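PDB 4Z9D: pertussis toxin-like subunit ArtA from Escherichia coli, which probably acts as the ADP-ribosyltransferase subunit of a pertussis-like AB5 toxin, binding NAD and modifying trimeric G proteins of the host cell so as to inhibit them. Local coordinates for residues Asp5-Val10 and Ile82-Ile87; Gly22-Gly27 and Ala121-Pro126; Gly27-Leu32 and Ser45-Phe50. The protein carries 2 engineered substitutions. All coordinates share one frame; numbering follows the deposited sequence.

Interaction 1. Residues Asp5-Val10 and Ile82-Ile87; sequences DFVYRV and IRANNI. With NAD (nicotinamide-adenine-dinucleotide), chain F.
The Phe-6 ring leans obliquely on Arg-83, with Phe-6 CD2 3.7 Å from Arg-83 CA and Phe-6 CE2 3.8 Å from Arg-83 CB; the Arg-83 guanidinium, its plane 83° from that of the ring, leads away to Thr-161 and Val-157. The second flat group is the Arg-9 guanidinium, met at its edge near its plane by the NAD diphosphate. Its NH1 bonds O1N and Ala-52 O, and NH2 reaches the other phosphate at O1A, 2.9 Å away. Phe-23 adds a cation-pi contact and Asp-11 a salt bridge to NH2. With Arg-9 CG anti to the backbone N (chi1 174°) and the chain extended to NE, the charge is carried away from Ile-82, whose CD1 meets Arg-9 near its backbone, at CB (3.9 Å).

The backbones pair antiparallel. Val-7 and Ile-82 are the hydrogen-bonded pair, Val-7 N to Ile-82 O at 2.8 Å and Ile-82 N to Val-7 O at 2.7 Å; Ala-84 N extends it by giving to Asp-5 O. Val-7 CG2 packs on Ile-82 CB at 3.9 Å. Past Arg-9 the strand turns its backbone to the ligand: Val-10 N gives to NAD O7N at 2.9 Å, while NAD N7N gives to Val-10 O, two bonds that hold the nicotinamide carboxamide. Such a strand arginine is consistent with the R-S-E class of ADP-ribosyltransferases. Strand 6-11 is an outer strand of the four-stranded sheet, beside 77-83; beyond it Tyr-8 is backbone-bonded to Thr-54 of strand 50-54, helix 57-68 meets Tyr-8 and Val-10, and strand 118-122 touches Val-7 through Ile-119.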
loop_
_atom_site.group_PDB
_atom_site.type_symbol
_atom_site.label_atom_id
_atom_site.label_comp_id
_atom_site.label_asym_id
_atom_site.label_seq_id
_atom_site.Cartn_x
_atom_site.Cartn_y
_atom_site.Cartn_z
ATOM N N ASP A 5 3.415 -4.051 -14.065
ATOM C CA ASP A 5 3.653 -3.504 -12.741
ATOM C C ASP A 5 2.939 -4.352 -11.695
ATOM O O ASP A 5 1.727 -4.555 -11.771
ATOM C CB ASP A 5 3.156 -2.061 -12.640
ATOM C CG ASP A 5 4.062 -1.067 -13.342
ATOM O OD1 ASP A 5 5.275 -1.348 -13.488
ATOM O OD2 ASP A 5 3.544 -0.005 -13.766
ATOM N N PHE A 6 3.692 -4.868 -10.732
ATOM C CA PHE A 6 3.085 -5.544 -9.584
ATOM C C PHE A 6 3.475 -4.813 -8.320
ATOM O O PHE A 6 4.564 -4.247 -8.250
ATOM C CB PHE A 6 3.505 -7.018 -9.513
ATOM C CG PHE A 6 2.878 -7.868 -10.578
ATOM C CD1 PHE A 6 3.536 -8.097 -11.778
ATOM C CD2 PHE A 6 1.629 -8.429 -10.386
ATOM C CE1 PHE A 6 2.962 -8.873 -12.761
ATOM C CE2 PHE A 6 1.042 -9.203 -11.369
ATOM C CZ PHE A 6 1.713 -9.428 -12.561
ATOM N N VAL A 7 2.572 -4.781 -7.346
ATOM C CA VAL A 7 2.872 -4.180 -6.052
ATOM C C VAL A 7 2.477 -5.100 -4.901
ATOM O O VAL A 7 1.765 -6.094 -5.097
ATOM C CB VAL A 7 2.148 -2.814 -5.869
ATOM C CG1 VAL A 7 2.586 -1.821 -6.937
ATOM C CG2 VAL A 7 0.640 -2.996 -5.913
ATOM N N TYR A 8 2.966 -4.779 -3.710
ATOM C CA TYR A 8 2.604 -5.518 -2.507
ATOM C C TYR A 8 1.816 -4.680 -1.510
ATOM O O TYR A 8 2.027 -3.470 -1.394
ATOM C CB TYR A 8 3.834 -6.030 -1.784
ATOM C CG TYR A 8 4.712 -6.973 -2.551
ATOM C CD1 TYR A 8 4.383 -8.314 -2.654
ATOM C CD2 TYR A 8 5.898 -6.536 -3.113
ATOM C CE1 TYR A 8 5.215 -9.203 -3.325
ATOM C CE2 TYR A 8 6.729 -7.411 -3.801
ATOM C CZ TYR A 8 6.379 -8.742 -3.895
ATOM O OH TYR A 8 7.213 -9.610 -4.565
ATOM N N ARG A 9 0.964 -5.342 -0.736
ATOM C CA ARG A 9 0.320 -4.681 0.399
ATOM C C ARG A 9 0.294 -5.611 1.600
ATOM O O ARG A 9 -0.076 -6.771 1.475
ATOM C CB ARG A 9 -1.112 -4.225 0.053
ATOM C CG ARG A 9 -1.866 -3.653 1.267
ATOM C CD ARG A 9 -3.184 -2.947 0.918
ATOM N NE ARG A 9 -3.922 -2.645 2.153
ATOM C CZ ARG A 9 -3.660 -1.628 2.961
ATOM N NH1 ARG A 9 -2.716 -0.749 2.646
ATOM N NH2 ARG A 9 -4.369 -1.472 4.079
ATOM N N VAL A 10 0.720 -5.099 2.750
ATOM C CA VAL A 10 0.584 -5.816 4.008
ATOM C C VAL A 10 -0.742 -5.417 4.663
ATOM O O VAL A 10 -1.022 -4.234 4.823
ATOM C CB VAL A 10 1.762 -5.518 4.948
ATOM C CG1 VAL A 10 1.597 -6.282 6.269
ATOM C CG2 VAL A 10 3.057 -5.930 4.282
ATOM N N ILE A 82 -0.186 -7.786 -5.924
ATOM C CA ILE A 82 -1.282 -7.153 -6.651
ATOM C C ILE A 82 -0.852 -6.647 -8.015
ATOM O O ILE A 82 0.179 -6.000 -8.138
ATOM C CB ILE A 82 -1.852 -5.953 -5.849
ATOM C CG1 ILE A 82 -2.173 -6.345 -4.401
ATOM C CG2 ILE A 82 -3.083 -5.332 -6.547
ATOM C CD1 ILE A 82 -2.369 -5.139 -3.481
ATOM N N ARG A 83 -1.643 -6.928 -9.053
ATOM C CA ARG A 83 -1.385 -6.314 -10.348
ATOM C C ARG A 83 -1.839 -4.860 -10.328
ATOM O O ARG A 83 -2.985 -4.553 -9.990
ATOM C CB ARG A 83 -2.081 -7.073 -11.482
ATOM C CG ARG A 83 -2.011 -6.345 -12.825
ATOM C CD ARG A 83 -2.449 -7.256 -13.967
ATOM N NE ARG A 83 -3.842 -7.678 -13.823
ATOM C CZ ARG A 83 -4.899 -6.901 -14.069
ATOM N NH1 ARG A 83 -4.730 -5.643 -14.465
ATOM N NH2 ARG A 83 -6.126 -7.380 -13.916
ATOM N N ALA A 84 -0.919 -3.957 -10.647
ATOM C CA ALA A 84 -1.229 -2.531 -10.664
ATOM C C ALA A 84 -1.810 -2.149 -12.014
ATOM O O ALA A 84 -1.483 -2.758 -13.036
ATOM C CB ALA A 84 0.018 -1.697 -10.376
ATOM N N ASN A 85 -2.695 -1.165 -12.011
ATOM C CA ASN A 85 -3.207 -0.597 -13.259
ATOM C C ASN A 85 -3.399 0.909 -13.080
ATOM O O ASN A 85 -2.735 1.503 -12.234
ATOM C CB ASN A 85 -4.492 -1.303 -13.712
ATOM C CG ASN A 85 -5.592 -1.267 -12.681
ATOM O OD1 ASN A 85 -5.576 -0.461 -11.748
ATOM N ND2 ASN A 85 -6.584 -2.145 -12.856
ATOM N N ASN A 86 -4.256 1.537 -13.887
ATOM C CA ASN A 86 -4.332 3.002 -13.889
ATOM C C ASN A 86 -4.971 3.587 -12.618
ATOM O O ASN A 86 -5.055 4.800 -12.457
ATOM C CB ASN A 86 -5.092 3.503 -15.118
ATOM C CG ASN A 86 -4.293 3.369 -16.412
ATOM O OD1 ASN A 86 -4.827 3.621 -17.493
ATOM N ND2 ASN A 86 -3.014 2.994 -16.310
ATOM N N ILE A 87 -5.422 2.706 -11.736
ATOM C CA ILE A 87 -5.940 3.065 -10.421
ATOM C C ILE A 87 -4.789 3.412 -9.465
ATOM O O ILE A 87 -4.977 4.103 -8.459
ATOM C CB ILE A 87 -6.757 1.862 -9.833
ATOM C CG1 ILE A 87 -7.906 1.467 -10.768
ATOM C CG2 ILE A 87 -7.260 2.127 -8.408
ATOM C CD1 ILE A 87 -8.643 0.207 -10.328
HETATM P PA NAD F . -4.431 1.205 6.691
HETATM O O1A NAD F . -4.772 1.175 5.245
HETATM O O2A NAD F . -5.246 2.031 7.619
HETATM O O5B NAD F . -4.394 -0.343 7.199
HETATM C C5B NAD F . -4.189 -0.742 8.564
HETATM C C4B NAD F . -5.291 -1.763 8.920
HETATM O O4B NAD F . -6.598 -1.113 8.942
HETATM C C3B NAD F . -5.411 -2.773 7.819
HETATM O O3B NAD F . -4.344 -3.756 7.987
HETATM C C2B NAD F . -6.749 -3.357 8.174
HETATM O O2B NAD F . -6.623 -4.002 9.431
HETATM C C1B NAD F . -7.557 -2.071 8.407
HETATM N N9A NAD F . -8.138 -1.355 7.217
HETATM C C8A NAD F . -7.604 -0.632 6.233
HETATM N N7A NAD F . -8.600 -0.190 5.461
HETATM C C5A NAD F . -9.756 -0.619 5.974
HETATM C C6A NAD F . -11.037 -0.456 5.594
HETATM N N6A NAD F . -11.248 0.268 4.498
HETATM N N1A NAD F . -12.062 -0.996 6.274
HETATM C C2A NAD F . -11.778 -1.741 7.416
HETATM N N3A NAD F . -10.437 -1.901 7.794
HETATM C C4A NAD F . -9.461 -1.335 7.066
HETATM O O3 NAD F . -2.929 1.663 6.862
HETATM P PN NAD F . -1.703 1.066 5.975
HETATM O O1N NAD F . -2.145 0.796 4.579
HETATM O O2N NAD F . -1.011 0.022 6.761
HETATM O O5D NAD F . -0.806 2.379 5.920
HETATM C C5D NAD F . -0.375 3.060 7.105
HETATM C C4D NAD F . 0.930 3.809 6.820
HETATM O O4D NAD F . 1.820 2.798 6.231
HETATM C C3D NAD F . 0.737 4.910 5.760
HETATM O O3D NAD F . 1.709 5.949 5.925
HETATM C C2D NAD F . 1.075 4.118 4.512
HETATM O O2D NAD F . 1.412 4.992 3.412
HETATM C C1D NAD F . 2.274 3.290 4.957
HETATM N N1N NAD F . 2.506 2.169 3.978
HETATM C C2N NAD F . 1.828 0.933 4.129
HETATM C C3N NAD F . 1.983 -0.115 3.221
HETATM C C7N NAD F . 1.316 -1.343 3.391
HETATM O O7N NAD F . 1.728 -2.388 2.645
HETATM N N7N NAD F . 0.351 -1.426 4.311
HETATM C C4N NAD F . 2.831 0.076 2.132
HETATM C C5N NAD F . 3.510 1.283 1.970
HETATM C C6N NAD F . 3.352 2.333 2.868
#

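Interaction 2. Residues Gly22-Gly27 and Ala121-Pro126; sequences GFRSHG and AVEHIP. With NAD (nicotinamide-adenine-dinucleotide), chain F.
Phe-23 and Ile-125 hold the compact side of this contact, their side chains lying side by side and pointing the same way, Phe-23 CD2 4.1 Å from Ile-125 CD1. The two short strands run antiparallel and bond at this pair, Phe-23 N to Ile-125 O and Ile-125 N to Phe-23 O. Gly-22, with positive phi, brings its CA to 3.1 Å from Ile-125 O, an approach open to a residue without a side chain. Ile-51 and Ile-82 close in on Phe-23 and Ile-125 from the neighbouring strands.

The other face is looser and partly open to solvent. Here the Arg-24 guanidinium lies flat on the His-124 imidazole, centres 4.5 Å apart and planes 11° apart, with NH1 3.5 Å from His-124 CG, offset toward the rim; Pro-126 N sits over the opposite face. Arg-24 NH2 makes a salt bridge of 3.0 Å with Glu-123 OE2, which offers its anti lone pair and lies in the guanidinium plane. Glu-123 belongs to the turn between strands 118-122 and 124-125, and its O takes the Ser-25 N-H.

From Arg-24 on the segment lines the NAD pocket: Arg-24 O takes a weak bond from adenine N6A, and His-26 NE2 gives a nearly straight bond to NAD O2A at 2.7 Å, its ring face meeting adenine N7A. Phe-23 O takes two donors, Ile-125 N and His-124 ND1 (2.7 Å), from opposite faces of its plane. The latter bond puts a proton on His-124 ND1, and the stacked guanidinium may disfavour a second, though Glu-123, paired with that guanidinium, would offset part of the effect.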
loop_
_atom_site.group_PDB
_atom_site.type_symbol
_atom_site.label_atom_id
_atom_site.label_comp_id
_atom_site.label_asym_id
_atom_site.label_seq_id
_atom_site.Cartn_x
_atom_site.Cartn_y
_atom_site.Cartn_z
ATOM N N GLY A 22 -11.596 -7.438 -2.454
ATOM C CA GLY A 22 -10.536 -6.500 -2.769
ATOM C C GLY A 22 -10.281 -5.573 -1.597
ATOM O O GLY A 22 -10.697 -5.858 -0.469
ATOM N N PHE A 23 -9.569 -4.480 -1.851
ATOM C CA PHE A 23 -9.323 -3.462 -0.838
ATOM C C PHE A 23 -10.154 -2.223 -1.104
ATOM O O PHE A 23 -10.386 -1.880 -2.260
ATOM C CB PHE A 23 -7.836 -3.076 -0.793
ATOM C CG PHE A 23 -6.909 -4.213 -0.429
ATOM C CD1 PHE A 23 -6.783 -4.619 0.890
ATOM C CD2 PHE A 23 -6.110 -4.821 -1.391
ATOM C CE1 PHE A 23 -5.911 -5.650 1.242
ATOM C CE2 PHE A 23 -5.225 -5.850 -1.040
ATOM C CZ PHE A 23 -5.127 -6.257 0.273
ATOM N N ARG A 24 -10.612 -1.558 -0.045
ATOM C CA ARG A 24 -11.286 -0.272 -0.199
ATOM C C ARG A 24 -10.689 0.744 0.772
ATOM O O ARG A 24 -10.350 0.404 1.909
ATOM C CB ARG A 24 -12.804 -0.415 0.020
ATOM C CG ARG A 24 -13.566 0.911 -0.061
ATOM C CD ARG A 24 -15.073 0.723 -0.326
ATOM N NE ARG A 24 -15.358 0.060 -1.598
ATOM C CZ ARG A 24 -15.390 0.658 -2.790
ATOM N NH1 ARG A 24 -15.668 -0.058 -3.869
ATOM N NH2 ARG A 24 -15.129 1.953 -2.918
ATOM N N SER A 25 -10.552 1.992 0.328
ATOM C CA SER A 25 -9.951 3.023 1.170
ATOM C C SER A 25 -10.870 3.340 2.341
ATOM O O SER A 25 -12.048 2.986 2.319
ATOM C CB SER A 25 -9.695 4.304 0.381
ATOM O OG SER A 25 -10.910 4.812 -0.152
ATOM N N HIS A 26 -10.328 4.006 3.355
ATOM C CA HIS A 26 -11.135 4.442 4.499
ATOM C C HIS A 26 -12.193 5.467 4.091
ATOM O O HIS A 26 -13.337 5.429 4.555
ATOM C CB HIS A 26 -10.250 5.056 5.584
ATOM C CG HIS A 26 -9.364 4.072 6.272
ATOM N ND1 HIS A 26 -9.830 3.198 7.232
ATOM C CD2 HIS A 26 -8.032 3.841 6.164
ATOM C CE1 HIS A 26 -8.826 2.458 7.669
ATOM N NE2 HIS A 26 -7.727 2.827 7.042
ATOM N N GLY A 27 -11.809 6.392 3.223
ATOM C CA GLY A 27 -12.719 7.451 2.837
ATOM C C GLY A 27 -12.376 8.103 1.524
ATOM O O GLY A 27 -11.984 7.424 0.575
ATOM N N ALA A 121 -3.144 3.358 -4.470
ATOM C CA ALA A 121 -4.318 3.124 -5.303
ATOM C C ALA A 121 -5.409 4.023 -4.799
ATOM O O ALA A 121 -5.540 4.246 -3.593
ATOM C CB ALA A 121 -4.752 1.683 -5.248
ATOM N N VAL A 122 -6.217 4.534 -5.709
ATOM C CA VAL A 122 -7.295 5.408 -5.279
ATOM C C VAL A 122 -8.614 4.637 -5.133
ATOM O O VAL A 122 -9.050 3.929 -6.043
ATOM C CB VAL A 122 -7.454 6.612 -6.242
ATOM C CG1 VAL A 122 -6.203 7.483 -6.201
ATOM C CG2 VAL A 122 -7.747 6.154 -7.676
ATOM N N GLU A 123 -9.233 4.800 -3.965
ATOM C CA GLU A 123 -10.570 4.274 -3.634
ATOM C C GLU A 123 -10.670 2.746 -3.482
ATOM O O GLU A 123 -11.120 2.257 -2.444
ATOM C CB GLU A 123 -11.624 4.740 -4.660
ATOM C CG GLU A 123 -13.053 4.561 -4.118
ATOM C CD GLU A 123 -14.170 4.756 -5.153
ATOM O OE1 GLU A 123 -14.059 5.641 -6.033
ATOM O OE2 GLU A 123 -15.158 3.996 -5.085
ATOM N N HIS A 124 -10.276 1.986 -4.496
ATOM C CA HIS A 124 -10.623 0.561 -4.511
ATOM C C HIS A 124 -9.712 -0.249 -5.410
ATOM O O HIS A 124 -9.537 0.084 -6.571
ATOM C CB HIS A 124 -12.087 0.383 -4.974
ATOM C CG HIS A 124 -12.524 -1.043 -5.105
ATOM N ND1 HIS A 124 -12.438 -1.952 -4.068
ATOM C CD2 HIS A 124 -13.045 -1.728 -6.152
ATOM C CE1 HIS A 124 -12.884 -3.127 -4.473
ATOM N NE2 HIS A 124 -13.254 -3.023 -5.732
ATOM N N ILE A 125 -9.151 -1.318 -4.863
ATOM C CA ILE A 125 -8.480 -2.351 -5.647
ATOM C C ILE A 125 -9.375 -3.579 -5.727
ATOM O O ILE A 125 -9.631 -4.208 -4.716
ATOM C CB ILE A 125 -7.139 -2.763 -5.003
ATOM C CG1 ILE A 125 -6.218 -1.549 -4.856
ATOM C CG2 ILE A 125 -6.460 -3.901 -5.799
ATOM C CD1 ILE A 125 -5.013 -1.824 -3.927
ATOM N N PRO A 126 -9.835 -3.943 -6.932
ATOM C CA PRO A 126 -10.664 -5.145 -7.066
ATOM C C PRO A 126 -9.967 -6.448 -6.643
ATOM O O PRO A 126 -8.745 -6.587 -6.778
ATOM C CB PRO A 126 -10.993 -5.175 -8.566
ATOM C CG PRO A 126 -10.767 -3.769 -9.050
ATOM C CD PRO A 126 -9.656 -3.234 -8.207
HETATM P PA NAD F . -4.431 1.205 6.691
HETATM O O1A NAD F . -4.772 1.175 5.245
HETATM O O2A NAD F . -5.246 2.031 7.619
HETATM O O5B NAD F . -4.394 -0.343 7.199
HETATM C C5B NAD F . -4.189 -0.742 8.564
HETATM C C4B NAD F . -5.291 -1.763 8.920
HETATM O O4B NAD F . -6.598 -1.113 8.942
HETATM C C3B NAD F . -5.411 -2.773 7.819
HETATM O O3B NAD F . -4.344 -3.756 7.987
HETATM C C2B NAD F . -6.749 -3.357 8.174
HETATM O O2B NAD F . -6.623 -4.002 9.431
HETATM C C1B NAD F . -7.557 -2.071 8.407
HETATM N N9A NAD F . -8.138 -1.355 7.217
HETATM C C8A NAD F . -7.604 -0.632 6.233
HETATM N N7A NAD F . -8.600 -0.190 5.461
HETATM C C5A NAD F . -9.756 -0.619 5.974
HETATM C C6A NAD F . -11.037 -0.456 5.594
HETATM N N6A NAD F . -11.248 0.268 4.498
HETATM N N1A NAD F . -12.062 -0.996 6.274
HETATM C C2A NAD F . -11.778 -1.741 7.416
HETATM N N3A NAD F . -10.437 -1.901 7.794
HETATM C C4A NAD F . -9.461 -1.335 7.066
HETATM O O3 NAD F . -2.929 1.663 6.862
HETATM P PN NAD F . -1.703 1.066 5.975
HETATM O O1N NAD F . -2.145 0.796 4.579
HETATM O O2N NAD F . -1.011 0.022 6.761
HETATM O O5D NAD F . -0.806 2.379 5.920
HETATM C C5D NAD F . -0.375 3.060 7.105
HETATM C C4D NAD F . 0.930 3.809 6.820
HETATM O O4D NAD F . 1.820 2.798 6.231
HETATM C C3D NAD F . 0.737 4.910 5.760
HETATM O O3D NAD F . 1.709 5.949 5.925
HETATM C C2D NAD F . 1.075 4.118 4.512
HETATM O O2D NAD F . 1.412 4.992 3.412
HETATM C C1D NAD F . 2.274 3.290 4.957
HETATM N N1N NAD F . 2.506 2.169 3.978
HETATM C C2N NAD F . 1.828 0.933 4.129
HETATM C C3N NAD F . 1.983 -0.115 3.221
HETATM C C7N NAD F . 1.316 -1.343 3.391
HETATM O O7N NAD F . 1.728 -2.388 2.645
HETATM N N7N NAD F . 0.351 -1.426 4.311
HETATM C C4N NAD F . 2.831 0.076 2.132
HETATM C C5N NAD F . 3.510 1.283 1.970
HETATM C C6N NAD F . 3.352 2.333 2.868
#

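Interaction 3. Residues Gly27-Leu32 and Ser45-Phe50; sequences GFNRNL and SRDSAF
The two loops meet through a single backbone bridge of Asn-29 with Ser-48: Asn-29 N gives to Asp-47 O at 3.0 Å, Ala-49 N to Asn-29 O at 2.9 Å, and two residues earlier Gly-27 N gives to Ser-48 O. Gly-27 CA lies 3.2 Å from Asp-47 O. A water bridges the two loops, donating to both Gly-27 O and Ala-49 O.

Asn-29 does much of the polar work. With CG anti to the backbone N (chi1 177°), its amide group lies by the Asp-47 carboxylate; its CB touches Asp-47 O. ND2 makes a weak, long bond to Asp-47 OD1 at 3.3 Å, amide and carboxylate planes 84° apart, but its stronger partner is Gln-34 OE1. The amide oxygen turns back to accept from Asn-31 N, closing an Asx turn just before helix 32-37, whose N-cap is Asn-31: its OD1 accepts from Gln-34 N. In the opposite loop Ser-48 OG takes the Phe-50 N-H, an ST turn at the entry to strand 50-54, and is also bonded to His-35 of that helix. The contact thus draws together the loops entering and leaving helix 32-37, in the ADP-ribosyltransferase fold, beside the NAD pocket; the side chain of Ser-48 is about 7 Å from the ligand.

Apolar packing gathers round the Phe-50 ring. Ala-49 CB lies over the centre of one face, and Leu-32 CD1, 4.1 Å from Phe-50 CE2, lies over the opposite face toward the rim. The Arg-30 side chain crosses that of Phe-50 at about a right angle, its CG touching Ala-49 CB at 3.5 Å and Phe-50 CZ at 3.9 Å; its extended chain carries the guanidinium on to Pro-169 O. Leu-32 also touches Ser-94 and Leu-98 of helix 92-100.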
loop_
_atom_site.group_PDB
_atom_site.type_symbol
_atom_site.label_atom_id
_atom_site.label_comp_id
_atom_site.label_asym_id
_atom_site.label_seq_id
_atom_site.Cartn_x
_atom_site.Cartn_y
_atom_site.Cartn_z
ATOM N N GLY A 27 -11.809 6.392 3.223
ATOM C CA GLY A 27 -12.719 7.451 2.837
ATOM C C GLY A 27 -12.376 8.103 1.524
ATOM O O GLY A 27 -11.984 7.424 0.575
ATOM N N PHE A 28 -12.510 9.429 1.475
ATOM C CA PHE A 28 -12.328 10.157 0.217
ATOM C C PHE A 28 -11.386 11.344 0.363
ATOM O O PHE A 28 -11.320 12.194 -0.516
ATOM C CB PHE A 28 -13.690 10.638 -0.305
ATOM C CG PHE A 28 -14.640 9.518 -0.602
ATOM C CD1 PHE A 28 -14.620 8.876 -1.831
ATOM C CD2 PHE A 28 -15.534 9.081 0.365
ATOM C CE1 PHE A 28 -15.491 7.830 -2.100
ATOM C CE2 PHE A 28 -16.403 8.040 0.113
ATOM C CZ PHE A 28 -16.389 7.410 -1.117
ATOM N N ASN A 29 -10.652 11.392 1.471
ATOM C CA ASN A 29 -9.700 12.471 1.757
ATOM C C ASN A 29 -8.436 12.370 0.915
ATOM O O ASN A 29 -7.577 11.523 1.182
ATOM C CB ASN A 29 -9.331 12.454 3.255
ATOM C CG ASN A 29 -8.293 13.509 3.640
ATOM O OD1 ASN A 29 -7.833 14.301 2.811
ATOM N ND2 ASN A 29 -7.911 13.510 4.918
ATOM N N ARG A 30 -8.297 13.254 -0.071
ATOM C CA ARG A 30 -7.125 13.219 -0.958
ATOM C C ARG A 30 -5.977 14.146 -0.540
ATOM O O ARG A 30 -5.243 14.652 -1.388
ATOM C CB ARG A 30 -7.557 13.526 -2.405
ATOM C CG ARG A 30 -8.242 12.340 -3.071
ATOM C CD ARG A 30 -8.730 12.616 -4.494
ATOM N NE ARG A 30 -9.515 11.484 -4.976
ATOM C CZ ARG A 30 -9.271 10.812 -6.096
ATOM N NH1 ARG A 30 -10.050 9.791 -6.419
ATOM N NH2 ARG A 30 -8.270 11.160 -6.895
ATOM N N ASN A 31 -5.807 14.361 0.765
ATOM C CA ASN A 31 -4.610 15.034 1.269
ATOM C C ASN A 31 -3.480 14.022 1.315
ATOM O O ASN A 31 -3.413 13.210 2.247
ATOM C CB ASN A 31 -4.853 15.638 2.661
ATOM C CG ASN A 31 -3.672 16.475 3.160
ATOM O OD1 ASN A 31 -2.509 16.110 2.980
ATOM N ND2 ASN A 31 -3.974 17.615 3.774
ATOM N N LEU A 32 -2.611 14.059 0.307
ATOM C CA LEU A 32 -1.569 13.042 0.167
ATOM C C LEU A 32 -0.558 13.081 1.313
ATOM O O LEU A 32 -0.133 12.040 1.797
ATOM C CB LEU A 32 -0.841 13.194 -1.183
ATOM C CG LEU A 32 0.188 12.120 -1.568
ATOM C CD1 LEU A 32 -0.464 10.756 -1.708
ATOM C CD2 LEU A 32 0.905 12.485 -2.859
ATOM N N SER A 45 -7.317 9.840 11.338
ATOM C CA SER A 45 -8.690 10.257 11.035
ATOM C C SER A 45 -9.483 9.207 10.261
ATOM O O SER A 45 -10.690 9.341 10.097
ATOM C CB SER A 45 -8.691 11.578 10.262
ATOM O OG SER A 45 -7.991 11.462 9.038
ATOM N N ARG A 46 -8.799 8.170 9.779
ATOM C CA ARG A 46 -9.453 7.037 9.122
ATOM C C ARG A 46 -10.396 7.472 8.002
ATOM O O ARG A 46 -11.556 7.041 7.936
ATOM C CB ARG A 46 -10.229 6.218 10.155
ATOM C CG ARG A 46 -9.368 5.819 11.340
ATOM C CD ARG A 46 -10.126 4.981 12.348
ATOM N NE ARG A 46 -9.252 3.982 12.959
ATOM C CZ ARG A 46 -9.150 2.715 12.568
ATOM N NH1 ARG A 46 -9.864 2.266 11.545
ATOM N NH2 ARG A 46 -8.317 1.899 13.203
ATOM N N ASP A 47 -9.906 8.342 7.131
ATOM C CA ASP A 47 -10.698 8.762 5.979
ATOM C C ASP A 47 -9.874 8.898 4.706
ATOM O O ASP A 47 -10.339 9.473 3.730
ATOM C CB ASP A 47 -11.424 10.083 6.271
ATOM C CG ASP A 47 -10.478 11.209 6.620
ATOM O OD1 ASP A 47 -9.250 10.988 6.625
ATOM O OD2 ASP A 47 -10.964 12.342 6.847
ATOM N N SER A 48 -8.652 8.372 4.719
ATOM C CA SER A 48 -7.771 8.438 3.548
ATOM C C SER A 48 -8.442 7.951 2.265
ATOM O O SER A 48 -9.166 6.949 2.268
ATOM C CB SER A 48 -6.506 7.624 3.790
ATOM O OG SER A 48 -5.685 7.654 2.633
ATOM N N ALA A 49 -8.193 8.666 1.170
ATOM C CA ALA A 49 -8.704 8.268 -0.135
ATOM C C ALA A 49 -7.882 7.139 -0.722
ATOM O O ALA A 49 -8.271 6.522 -1.709
ATOM C CB ALA A 49 -8.700 9.439 -1.086
ATOM N N PHE A 50 -6.729 6.898 -0.130
ATOM C CA PHE A 50 -5.717 6.081 -0.776
ATOM C C PHE A 50 -5.509 4.733 -0.082
ATOM O O PHE A 50 -5.671 4.611 1.138
ATOM C CB PHE A 50 -4.390 6.849 -0.822
ATOM C CG PHE A 50 -4.502 8.239 -1.388
ATOM C CD1 PHE A 50 -4.702 8.431 -2.749
ATOM C CD2 PHE A 50 -4.406 9.356 -0.565
ATOM C CE1 PHE A 50 -4.800 9.712 -3.285
ATOM C CE2 PHE A 50 -4.498 10.646 -1.087
ATOM C CZ PHE A 50 -4.702 10.825 -2.460
HETATM O O HOH W 1 -11.225 7.219 -2.196
#

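Overall arrangement
Interaction 2 lies between the other two, its centre about 12 Å from that of interaction 1 and about 11 Å from that of interaction 3. Toward interaction 1 it packs Ile-125 CG2 on Ile-82 CG2 (3.7 Å), and Val-122 N probably bonds Ile-87 O at 3.0 Å. Toward interaction 3 it shares Gly-27, and Glu-123 N probably bonds Ala-49 O at 3.0 Å. Interactions 1 and 3 do not touch; their nearest atoms are about 6 Å apart. Interaction 1 holds the nicotinamide and diphosphate of NAD, interaction 2 the adenine and a phosphate oxygen, and interaction 3 is nested within the chain loops closed by both.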